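Local coordinates for protein AxyAgu115A (Amphibacillus xylanus NBRC 15112, PDB 6NPS) that acts as a family GH115 alpha-glucuronidase, probably hydrolysing glucuronic acid branches from xylan hemicelluloses, at residues K344-K354 and L375-N386; N296-G304 and L324-I335. The protein carries 3 engineered substitutions. One frame throughout, in Å; residues are numbered along the deposited sequence.

Contact 1: K344-K354 and L375-N386; sequences KEVPRMLALYK and LEDVILMLCDDN
Met349 packs aslant on Met381 across two parallel strands, 348-351 and 379-383, with Met349 SD 3.7 Å from Met381 CB. Met381 runs out extended and turns only at its last bond (chi3 61°), which lays CE 3.6 Å from Ala351 CB. Backbone bonds zip the strands from Arg348 O to Leu352 N, which meets Met381 O at 2.7 Å. On the face of Leu350 and Leu380, Leu350 packs CB on Val378 CG1 and CD2 on Leu375 CD2; Leu352 CD1 lies beside Leu382 CD2. Beyond this dry core one water accepts from Cys383 N and donates to Leu352 O. Cys383 SG sits at the edge of the Tyr353 ring, 3.5 Å from CD1. The opposite end is looser. Val378 CG2 covers one face of the Arg348 guanidinium, whose NE bonds Val346 O and NH1 Asn332 and a water shared with Glu376 O; the exposed, poorly ordered Lys344 slants across Asp377, its CG 3.1 Å from Asp377 OD1 and its NZ 4.6 Å from OD2. At the C-terminal ends of the strands Tyr353 OH holds a glycerol, probably from the crystallisation liquor. The two are adjacent strands of a (beta/alpha)8 barrel, whose active site usually lies at that end.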
loop_
_atom_site.group_PDB
_atom_site.type_symbol
_atom_site.label_atom_id
_atom_site.label_comp_id
_atom_site.label_asym_id
_atom_site.label_seq_id
_atom_site.Cartn_x
_atom_site.Cartn_y
_atom_site.Cartn_z
ATOM N N LYS A 344 -53.613 14.292 29.139
ATOM C CA LYS A 344 -53.939 13.342 28.076
ATOM C C LYS A 344 -54.307 14.030 26.766
ATOM O O LYS A 344 -54.208 13.407 25.705
ATOM C CB LYS A 344 -55.085 12.425 28.509
ATOM C CG LYS A 344 -54.690 11.431 29.572
ATOM C CD LYS A 344 -55.737 10.340 29.766
ATOM C CE LYS A 344 -55.326 9.394 30.897
ATOM N NZ LYS A 344 -56.374 8.381 31.230
ATOM N N GLU A 345 -54.729 15.289 26.808
ATOM C CA GLU A 345 -55.020 16.017 25.584
ATOM C C GLU A 345 -53.785 16.649 24.957
ATOM O O GLU A 345 -53.914 17.308 23.917
ATOM C CB GLU A 345 -56.060 17.106 25.851
ATOM C CG GLU A 345 -57.441 16.558 26.181
ATOM C CD GLU A 345 -58.534 17.612 26.075
ATOM O OE1 GLU A 345 -59.233 17.633 25.036
ATOM O OE2 GLU A 345 -58.690 18.418 27.025
ATOM N N VAL A 346 -52.599 16.470 25.533
ATOM C CA VAL A 346 -51.426 17.144 24.989
ATOM C C VAL A 346 -50.504 16.098 24.373
ATOM O O VAL A 346 -49.896 15.297 25.103
ATOM C CB VAL A 346 -50.692 17.968 26.055
ATOM C CG1 VAL A 346 -49.555 18.725 25.392
ATOM C CG2 VAL A 346 -51.680 18.906 26.706
ATOM N N PRO A 347 -50.322 16.094 23.057
ATOM C CA PRO A 347 -49.388 15.129 22.441
ATOM C C PRO A 347 -47.958 15.413 22.888
ATOM O O PRO A 347 -47.452 16.536 22.764
ATOM C CB PRO A 347 -49.564 15.358 20.933
ATOM C CG PRO A 347 -50.873 16.097 20.794
ATOM C CD PRO A 347 -51.003 16.941 22.067
ATOM N N ARG A 348 -47.309 14.383 23.418
ATOM C CA ARG A 348 -45.934 14.490 23.858
ATOM C C ARG A 348 -45.178 13.265 23.372
ATOM O O ARG A 348 -45.775 12.209 23.103
ATOM C CB ARG A 348 -45.820 14.605 25.379
ATOM C CG ARG A 348 -46.459 15.850 25.989
ATOM C CD ARG A 348 -46.865 15.595 27.451
ATOM N NE ARG A 348 -48.021 14.697 27.533
ATOM C CZ ARG A 348 -48.251 13.848 28.533
ATOM N NH1 ARG A 348 -47.421 13.780 29.572
ATOM N NH2 ARG A 348 -49.326 13.075 28.509
ATOM N N MET A 349 -43.854 13.427 23.256
ATOM C CA MET A 349 -42.995 12.386 22.703
ATOM C C MET A 349 -41.678 12.360 23.473
ATOM O O MET A 349 -41.090 13.410 23.758
ATOM C CB MET A 349 -42.730 12.622 21.208
ATOM C CG MET A 349 -41.823 11.562 20.518
ATOM S SD MET A 349 -40.081 12.144 20.431
ATOM C CE MET A 349 -40.215 13.373 19.118
ATOM N N LEU A 350 -41.210 11.152 23.783
ATOM C CA LEU A 350 -39.905 10.945 24.392
ATOM C C LEU A 350 -39.072 10.124 23.419
ATOM O O LEU A 350 -39.490 9.041 23.000
ATOM C CB LEU A 350 -40.035 10.253 25.746
ATOM C CG LEU A 350 -38.662 9.828 26.265
ATOM C CD1 LEU A 350 -37.857 11.074 26.679
ATOM C CD2 LEU A 350 -38.842 8.877 27.441
ATOM N N ALA A 351 -37.929 10.659 23.015
ATOM C CA ALA A 351 -37.078 9.978 22.055
ATOM C C ALA A 351 -36.206 8.964 22.781
ATOM O O ALA A 351 -35.467 9.328 23.698
ATOM C CB ALA A 351 -36.222 10.993 21.309
ATOM N N LEU A 352 -36.292 7.691 22.395
ATOM C CA LEU A 352 -35.299 6.710 22.842
ATOM C C LEU A 352 -34.133 6.653 21.850
ATOM O O LEU A 352 -33.807 5.611 21.297
ATOM C CB LEU A 352 -35.946 5.344 23.018
ATOM C CG LEU A 352 -37.200 5.412 23.866
ATOM C CD1 LEU A 352 -37.745 4.020 24.101
ATOM C CD2 LEU A 352 -36.941 6.138 25.184
ATOM N N TYR A 353 -33.511 7.819 21.625
ATOM C CA TYR A 353 -32.492 7.991 20.586
ATOM C C TYR A 353 -31.100 7.730 21.150
ATOM O O TYR A 353 -30.736 8.296 22.183
ATOM C CB TYR A 353 -32.547 9.403 19.977
ATOM C CG TYR A 353 -31.574 9.657 18.819
ATOM C CD1 TYR A 353 -31.676 8.938 17.613
ATOM C CD2 TYR A 353 -30.546 10.593 18.934
ATOM C CE1 TYR A 353 -30.796 9.159 16.566
ATOM C CE2 TYR A 353 -29.659 10.839 17.890
ATOM C CZ TYR A 353 -29.784 10.107 16.697
ATOM O OH TYR A 353 -28.911 10.312 15.640
ATOM N N LYS A 354 -30.322 6.890 20.434
ATOM C CA LYS A 354 -28.948 6.493 20.758
ATOM C C LYS A 354 -28.806 6.027 22.203
ATOM O O LYS A 354 -29.425 5.033 22.604
ATOM C CB LYS A 354 -27.966 7.637 20.479
ATOM C CG LYS A 354 -27.485 7.698 19.031
ATOM C CD LYS A 354 -27.014 9.097 18.696
ATOM C CE LYS A 354 -26.050 9.104 17.530
ATOM N NZ LYS A 354 -24.681 8.730 17.982
ATOM N N LEU A 375 -44.649 8.603 31.841
ATOM C CA LEU A 375 -44.697 8.303 30.413
ATOM C C LEU A 375 -46.065 7.822 29.939
ATOM O O LEU A 375 -46.235 7.554 28.741
ATOM C CB LEU A 375 -43.639 7.270 30.072
ATOM C CG LEU A 375 -42.264 7.822 30.439
ATOM C CD1 LEU A 375 -41.239 6.728 30.225
ATOM C CD2 LEU A 375 -41.933 9.061 29.573
ATOM N N GLU A 376 -47.054 7.759 30.821
ATOM C CA GLU A 376 -48.383 7.378 30.375
ATOM C C GLU A 376 -48.932 8.437 29.418
ATOM O O GLU A 376 -48.850 9.647 29.690
ATOM C CB GLU A 376 -49.310 7.155 31.571
ATOM C CG GLU A 376 -50.472 6.229 31.230
ATOM C CD GLU A 376 -50.071 5.169 30.204
ATOM O OE1 GLU A 376 -50.471 5.307 29.023
ATOM O OE2 GLU A 376 -49.377 4.192 30.572
ATOM N N ASP A 377 -49.453 7.975 28.279
ATOM C CA ASP A 377 -49.998 8.763 27.182
ATOM C C ASP A 377 -48.902 9.399 26.342
ATOM O O ASP A 377 -49.238 10.059 25.358
ATOM C CB ASP A 377 -50.968 9.863 27.647
ATOM C CG ASP A 377 -51.936 9.372 28.724
ATOM O OD1 ASP A 377 -51.986 9.981 29.825
ATOM O OD2 ASP A 377 -52.644 8.369 28.459
ATOM N N VAL A 378 -47.621 9.227 26.679
ATOM C CA VAL A 378 -46.530 9.781 25.883
ATOM C C VAL A 378 -46.182 8.833 24.734
ATOM O O VAL A 378 -46.085 7.606 24.918
ATOM C CB VAL A 378 -45.300 10.053 26.770
ATOM C CG1 VAL A 378 -44.103 10.508 25.906
ATOM C CG2 VAL A 378 -45.630 11.100 27.819
ATOM N N ILE A 379 -45.969 9.397 23.541
ATOM C CA ILE A 379 -45.440 8.602 22.434
ATOM C C ILE A 379 -43.981 8.261 22.710
ATOM O O ILE A 379 -43.173 9.148 22.987
ATOM C CB ILE A 379 -45.545 9.370 21.109
ATOM C CG1 ILE A 379 -47.001 9.728 20.784
ATOM C CG2 ILE A 379 -44.913 8.533 19.977
ATOM C CD1 ILE A 379 -47.091 10.968 19.894
ATOM N N LEU A 380 -43.617 6.983 22.570
ATOM C CA LEU A 380 -42.249 6.536 22.835
ATOM C C LEU A 380 -41.594 6.336 21.488
ATOM O O LEU A 380 -41.917 5.386 20.757
ATOM C CB LEU A 380 -42.235 5.272 23.692
ATOM C CG LEU A 380 -42.846 5.447 25.095
ATOM C CD1 LEU A 380 -42.997 4.141 25.862
ATOM C CD2 LEU A 380 -41.982 6.391 25.920
ATOM N N MET A 381 -40.713 7.254 21.118
ATOM C CA MET A 381 -40.180 7.244 19.766
ATOM C C MET A 381 -38.903 6.412 19.750
ATOM O O MET A 381 -37.897 6.804 20.359
ATOM C CB MET A 381 -39.910 8.651 19.245
ATOM C CG MET A 381 -39.525 8.575 17.753
ATOM S SD MET A 381 -39.068 10.163 17.074
ATOM C CE MET A 381 -37.672 10.556 18.096
ATOM N N LEU A 382 -38.963 5.245 19.094
ATOM C CA LEU A 382 -37.792 4.413 18.859
ATOM C C LEU A 382 -37.016 4.982 17.674
ATOM O O LEU A 382 -37.523 5.802 16.898
ATOM C CB LEU A 382 -38.202 2.951 18.584
ATOM C CG LEU A 382 -38.999 2.329 19.752
ATOM C CD1 LEU A 382 -39.781 1.093 19.360
ATOM C CD2 LEU A 382 -38.086 2.018 20.912
ATOM N N CYS A 383 -35.776 4.538 17.520
ATOM C CA CYS A 383 -34.931 5.112 16.485
ATOM C C CYS A 383 -34.199 3.977 15.802
ATOM O O CYS A 383 -33.928 2.943 16.433
ATOM C CB CYS A 383 -33.940 6.126 17.081
ATOM S SG CYS A 383 -34.825 7.391 18.125
ATOM N N ASP A 384 -33.905 4.156 14.510
ATOM C CA ASP A 384 -32.975 3.248 13.843
ATOM C C ASP A 384 -31.544 3.543 14.309
ATOM O O ASP A 384 -31.303 4.360 15.202
ATOM C CB ASP A 384 -33.104 3.348 12.321
ATOM C CG ASP A 384 -32.486 4.639 11.734
ATOM O OD1 ASP A 384 -32.093 5.574 12.481
ATOM O OD2 ASP A 384 -32.391 4.709 10.471
ATOM N N ASP A 385 -30.571 2.848 13.715
ATOM C CA ASP A 385 -29.196 2.979 14.145
ATOM C C ASP A 385 -28.456 4.082 13.384
ATOM O O ASP A 385 -27.222 4.081 13.372
ATOM C CB ASP A 385 -28.469 1.641 13.991
ATOM C CG ASP A 385 -28.370 1.173 12.527
ATOM O OD1 ASP A 385 -28.913 1.814 11.585
ATOM O OD2 ASP A 385 -27.720 0.131 12.306
ATOM N N ASN A 386 -29.186 4.992 12.725
ATOM C CA ASN A 386 -28.681 6.148 11.988
ATOM C C ASN A 386 -28.262 5.693 10.599
ATOM O O ASN A 386 -27.899 6.529 9.775
ATOM C CB ASN A 386 -27.535 6.901 12.712
ATOM C CG ASN A 386 -28.028 7.567 13.992
ATOM O OD1 ASN A 386 -28.986 8.342 13.940
ATOM N ND2 ASN A 386 -27.413 7.257 15.128
HETATM O O HOH W 1 -49.039 12.059 23.487
HETATM O O HOH W 2 -47.675 11.702 31.345
HETATM O O HOH W 3 -34.486 3.235 19.703
HETATM O O HOH W 4 -30.182 5.552 17.358
#

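Contact 2: N296-G304 and L324-I335; sequences NIITIGMRG and LRDVIQTQNKLI
Gln331 places CG anti to its carbonyl carbon (chi1 -73°) and stays extended beyond it, which carries its amide from helix 317-338 across to the peptide groups of Gly301; Ile300 sets CG1 between its backbone N and carbonyl carbon (chi1 58°), sending CD1 toward Ile328. This is the strand-to-helix packing of a TIM barrel, where strand 298-300 runs roughly antiparallel to the helix that covers it from outside. The amide grips one residue twice. Gly301 N donates to Gln331 OE1 at 2.9 Å, in the carbonyl plane and on a lone pair, with a nearly straight N-H...O angle of 164°; Gln331 NE2 returns a 2.8 Å bond to Gly301 O, which lies close to the amide plane. Two bonds fix the rotation of the amide and satisfy both polar atoms of a buried glycine. A leucine in place of Gln331 would probably leave Gly301 N and O without these partners in a buried setting. At the backbone angles of Gly301 a CB would also press on the carbonyl O of Ile300.

Apolar contacts continue along the helix. Ile298 and Ile335 meet tip to tip, CG2 to CD1 at 3.8 Å, while Ile300 crosses Ile328 at about a right angle, its CD1 4.0 Å from CG2. Trp284 of helix 277-291 packs against both Val327 and Gln331. Farther on, Val327 CG1 rests 3.7 Å from Gly301 O, and Leu324 CD2 approaches Met302 N to 3.6 Å.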
loop_
_atom_site.group_PDB
_atom_site.type_symbol
_atom_site.label_atom_id
_atom_site.label_comp_id
_atom_site.label_asym_id
_atom_site.label_seq_id
_atom_site.Cartn_x
_atom_site.Cartn_y
_atom_site.Cartn_z
ATOM N N ASN A 296 -48.715 21.255 17.797
ATOM C CA ASN A 296 -47.369 20.689 17.809
ATOM C C ASN A 296 -47.382 19.452 18.698
ATOM O O ASN A 296 -48.365 19.151 19.376
ATOM C CB ASN A 296 -46.331 21.725 18.280
ATOM C CG ASN A 296 -46.802 22.495 19.500
ATOM O OD1 ASN A 296 -47.252 21.889 20.491
ATOM N ND2 ASN A 296 -46.747 23.838 19.423
ATOM N N ILE A 297 -46.296 18.702 18.648
ATOM C CA ILE A 297 -46.045 17.636 19.599
ATOM C C ILE A 297 -44.879 18.101 20.451
ATOM O O ILE A 297 -43.857 18.555 19.914
ATOM C CB ILE A 297 -45.745 16.308 18.878
ATOM C CG1 ILE A 297 -47.001 15.847 18.107
ATOM C CG2 ILE A 297 -45.266 15.223 19.876
ATOM C CD1 ILE A 297 -46.708 14.613 17.241
ATOM N N ILE A 298 -45.070 18.097 21.765
ATOM C CA ILE A 298 -44.042 18.568 22.686
ATOM C C ILE A 298 -43.056 17.443 22.950
ATOM O O ILE A 298 -43.439 16.355 23.407
ATOM C CB ILE A 298 -44.656 19.053 24.002
ATOM C CG1 ILE A 298 -45.693 20.156 23.735
ATOM C CG2 ILE A 298 -43.535 19.512 24.963
ATOM C CD1 ILE A 298 -46.430 20.610 25.025
ATOM N N THR A 299 -41.779 17.692 22.673
ATOM C CA THR A 299 -40.765 16.703 23.003
ATOM C C THR A 299 -40.406 16.854 24.477
ATOM O O THR A 299 -40.319 17.968 25.001
ATOM C CB THR A 299 -39.541 16.860 22.093
ATOM O OG1 THR A 299 -39.910 16.534 20.736
ATOM C CG2 THR A 299 -38.407 15.909 22.526
ATOM N N ILE A 300 -40.265 15.729 25.177
ATOM C CA ILE A 300 -39.878 15.768 26.586
ATOM C C ILE A 300 -38.567 14.994 26.732
ATOM O O ILE A 300 -38.096 14.359 25.788
ATOM C CB ILE A 300 -40.976 15.221 27.516
ATOM C CG1 ILE A 300 -41.327 13.773 27.137
ATOM C CG2 ILE A 300 -42.239 16.123 27.440
ATOM C CD1 ILE A 300 -42.084 13.008 28.244
ATOM N N GLY A 301 -37.975 15.065 27.921
ATOM C CA GLY A 301 -36.651 14.513 28.128
ATOM C C GLY A 301 -35.581 15.595 28.060
ATOM O O GLY A 301 -35.883 16.789 28.015
ATOM N N MET A 302 -34.306 15.159 28.012
ATOM C CA MET A 302 -33.198 16.107 27.880
ATOM C C MET A 302 -31.866 15.483 27.468
ATOM O O MET A 302 -31.238 14.778 28.267
ATOM C CB MET A 302 -33.002 16.854 29.197
ATOM C CG MET A 302 -32.261 18.166 29.039
ATOM S SD MET A 302 -31.653 18.742 30.637
ATOM C CE MET A 302 -30.645 20.160 30.141
ATOM N N ARG A 303 -31.396 15.838 26.273
ATOM C CA ARG A 303 -30.107 15.381 25.758
ATOM C C ARG A 303 -29.188 16.601 25.622
ATOM O O ARG A 303 -29.665 17.736 25.637
ATOM C CB ARG A 303 -30.278 14.688 24.408
ATOM C CG ARG A 303 -30.658 13.219 24.507
ATOM C CD ARG A 303 -30.570 12.533 23.153
ATOM N NE ARG A 303 -29.205 12.133 22.831
ATOM C CZ ARG A 303 -28.510 12.606 21.802
ATOM N NH1 ARG A 303 -29.054 13.503 20.989
ATOM N NH2 ARG A 303 -27.272 12.186 21.583
ATOM N N GLY A 304 -27.881 16.379 25.489
ATOM C CA GLY A 304 -26.948 17.477 25.365
ATOM C C GLY A 304 -27.189 18.285 24.103
ATOM O O GLY A 304 -27.902 17.878 23.175
ATOM N N LEU A 324 -33.306 11.844 33.992
ATOM C CA LEU A 324 -34.456 11.859 33.084
ATOM C C LEU A 324 -35.774 11.757 33.833
ATOM O O LEU A 324 -36.758 12.402 33.461
ATOM C CB LEU A 324 -34.351 10.725 32.068
ATOM C CG LEU A 324 -33.484 11.091 30.863
ATOM C CD1 LEU A 324 -33.601 10.040 29.757
ATOM C CD2 LEU A 324 -33.806 12.498 30.341
ATOM N N ARG A 325 -35.830 10.942 34.878
ATOM C CA ARG A 325 -37.056 10.863 35.659
ATOM C C ARG A 325 -37.414 12.217 36.254
ATOM O O ARG A 325 -38.600 12.557 36.374
ATOM C CB ARG A 325 -36.908 9.812 36.755
ATOM C CG ARG A 325 -38.223 9.135 37.142
ATOM C CD ARG A 325 -38.012 8.062 38.203
ATOM N NE ARG A 325 -37.170 6.958 37.733
ATOM C CZ ARG A 325 -37.626 5.867 37.119
ATOM N NH1 ARG A 325 -38.926 5.722 36.880
ATOM N NH2 ARG A 325 -36.778 4.916 36.746
ATOM N N ASP A 326 -36.389 12.987 36.653
ATOM C CA ASP A 326 -36.616 14.269 37.307
ATOM C C ASP A 326 -37.045 15.302 36.286
ATOM O O ASP A 326 -38.013 16.044 36.491
ATOM C CB ASP A 326 -35.347 14.724 38.054
ATOM C CG ASP A 326 -35.656 15.711 39.195
ATOM O OD1 ASP A 326 -34.723 16.126 39.929
ATOM O OD2 ASP A 326 -36.841 16.075 39.364
ATOM N N VAL A 327 -36.314 15.390 35.186
ATOM C CA VAL A 327 -36.679 16.305 34.116
ATOM C C VAL A 327 -38.138 16.099 33.702
ATOM O O VAL A 327 -38.959 17.026 33.765
ATOM C CB VAL A 327 -35.707 16.130 32.940
ATOM C CG1 VAL A 327 -36.207 16.842 31.722
ATOM C CG2 VAL A 327 -34.294 16.612 33.340
ATOM N N ILE A 328 -38.492 14.857 33.335
ATOM C CA ILE A 328 -39.824 14.577 32.787
ATOM C C ILE A 328 -40.919 14.970 33.771
ATOM O O ILE A 328 -41.936 15.577 33.397
ATOM C CB ILE A 328 -39.937 13.092 32.369
ATOM C CG1 ILE A 328 -39.155 12.862 31.083
ATOM C CG2 ILE A 328 -41.394 12.735 32.191
ATOM C CD1 ILE A 328 -38.850 11.374 30.684
ATOM N N GLN A 329 -40.741 14.641 35.049
ATOM C CA GLN A 329 -41.731 15.058 36.034
ATOM C C GLN A 329 -41.922 16.572 36.023
ATOM O O GLN A 329 -43.052 17.067 36.158
ATOM C CB GLN A 329 -41.314 14.581 37.422
ATOM C CG GLN A 329 -41.932 13.265 37.842
ATOM C CD GLN A 329 -42.231 13.227 39.318
ATOM O OE1 GLN A 329 -43.261 12.703 39.748
ATOM N NE2 GLN A 329 -41.328 13.792 40.111
ATOM N N THR A 330 -40.824 17.323 35.870
ATOM C CA THR A 330 -40.894 18.785 35.823
ATOM C C THR A 330 -41.609 19.262 34.560
ATOM O O THR A 330 -42.486 20.134 34.615
ATOM C CB THR A 330 -39.477 19.387 35.880
ATOM O OG1 THR A 330 -38.784 18.935 37.054
ATOM C CG2 THR A 330 -39.539 20.903 35.890
ATOM N N GLN A 331 -41.222 18.709 33.406
ATOM C CA GLN A 331 -41.796 19.142 32.140
ATOM C C GLN A 331 -43.305 18.922 32.116
ATOM O O GLN A 331 -44.065 19.827 31.741
ATOM C CB GLN A 331 -41.090 18.425 30.993
ATOM C CG GLN A 331 -39.665 18.923 30.731
ATOM C CD GLN A 331 -38.873 17.958 29.896
ATOM O OE1 GLN A 331 -39.187 16.774 29.854
ATOM N NE2 GLN A 331 -37.823 18.442 29.237
ATOM N N ASN A 332 -43.772 17.760 32.595
ATOM C CA ASN A 332 -45.213 17.517 32.623
ATOM C C ASN A 332 -45.942 18.545 33.462
ATOM O O ASN A 332 -47.067 18.949 33.128
ATOM C CB ASN A 332 -45.502 16.121 33.147
ATOM C CG ASN A 332 -45.392 15.073 32.051
ATOM O OD1 ASN A 332 -45.369 15.399 30.851
ATOM N ND2 ASN A 332 -45.298 13.814 32.456
ATOM N N LYS A 333 -45.326 18.950 34.579
ATOM C CA LYS A 333 -45.916 19.953 35.478
ATOM C C LYS A 333 -46.058 21.294 34.763
ATOM O O LYS A 333 -47.098 21.948 34.848
ATOM C CB LYS A 333 -45.065 20.112 36.739
ATOM C CG LYS A 333 -45.868 20.394 37.998
ATOM C CD LYS A 333 -45.110 21.312 38.942
ATOM C CE LYS A 333 -46.062 22.106 39.822
ATOM N NZ LYS A 333 -45.372 23.229 40.515
ATOM N N LEU A 334 -45.003 21.691 34.060
ATOM C CA LEU A 334 -45.036 22.885 33.221
ATOM C C LEU A 334 -46.118 22.787 32.142
ATOM O O LEU A 334 -46.898 23.730 31.935
ATOM C CB LEU A 334 -43.663 23.099 32.606
ATOM C CG LEU A 334 -42.570 23.570 33.568
ATOM C CD1 LEU A 334 -41.313 23.707 32.709
ATOM C CD2 LEU A 334 -42.977 24.863 34.259
ATOM N N ILE A 335 -46.229 21.635 31.495
ATOM C CA ILE A 335 -47.202 21.508 30.411
ATOM C C ILE A 335 -48.627 21.638 30.949
ATOM O O ILE A 335 -49.441 22.395 30.404
ATOM C CB ILE A 335 -46.956 20.193 29.649
ATOM C CG1 ILE A 335 -45.650 20.307 28.855
ATOM C CG2 ILE A 335 -48.149 19.865 28.735
ATOM C CD1 ILE A 335 -45.090 18.958 28.390
#

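Overall arrangement
From the N-terminal side, the chain leaves strand 298-300 through a largely irregular connection and returns as helix 317-338, where contact 2 closes the loop; 19 residues separate 296-304 from 324-335. The helix then leads into strand 348-351, and a second excursion, with 20 residues between 344-354 and 375-386, among them helix 356-361, brings the chain to strand 379-383 in contact 1. The two loops lie in series, neither nested nor crossed. They share one sheet: strand 348-351 sits between 298-300 and 379-383, with a probable hydrogen bond of 2.8 Å from Ile300 N to Met349 O. Ile297 in turn bonds Met242 of strand 241-242 through the backbone, which closes the ring of strands next to 298-300.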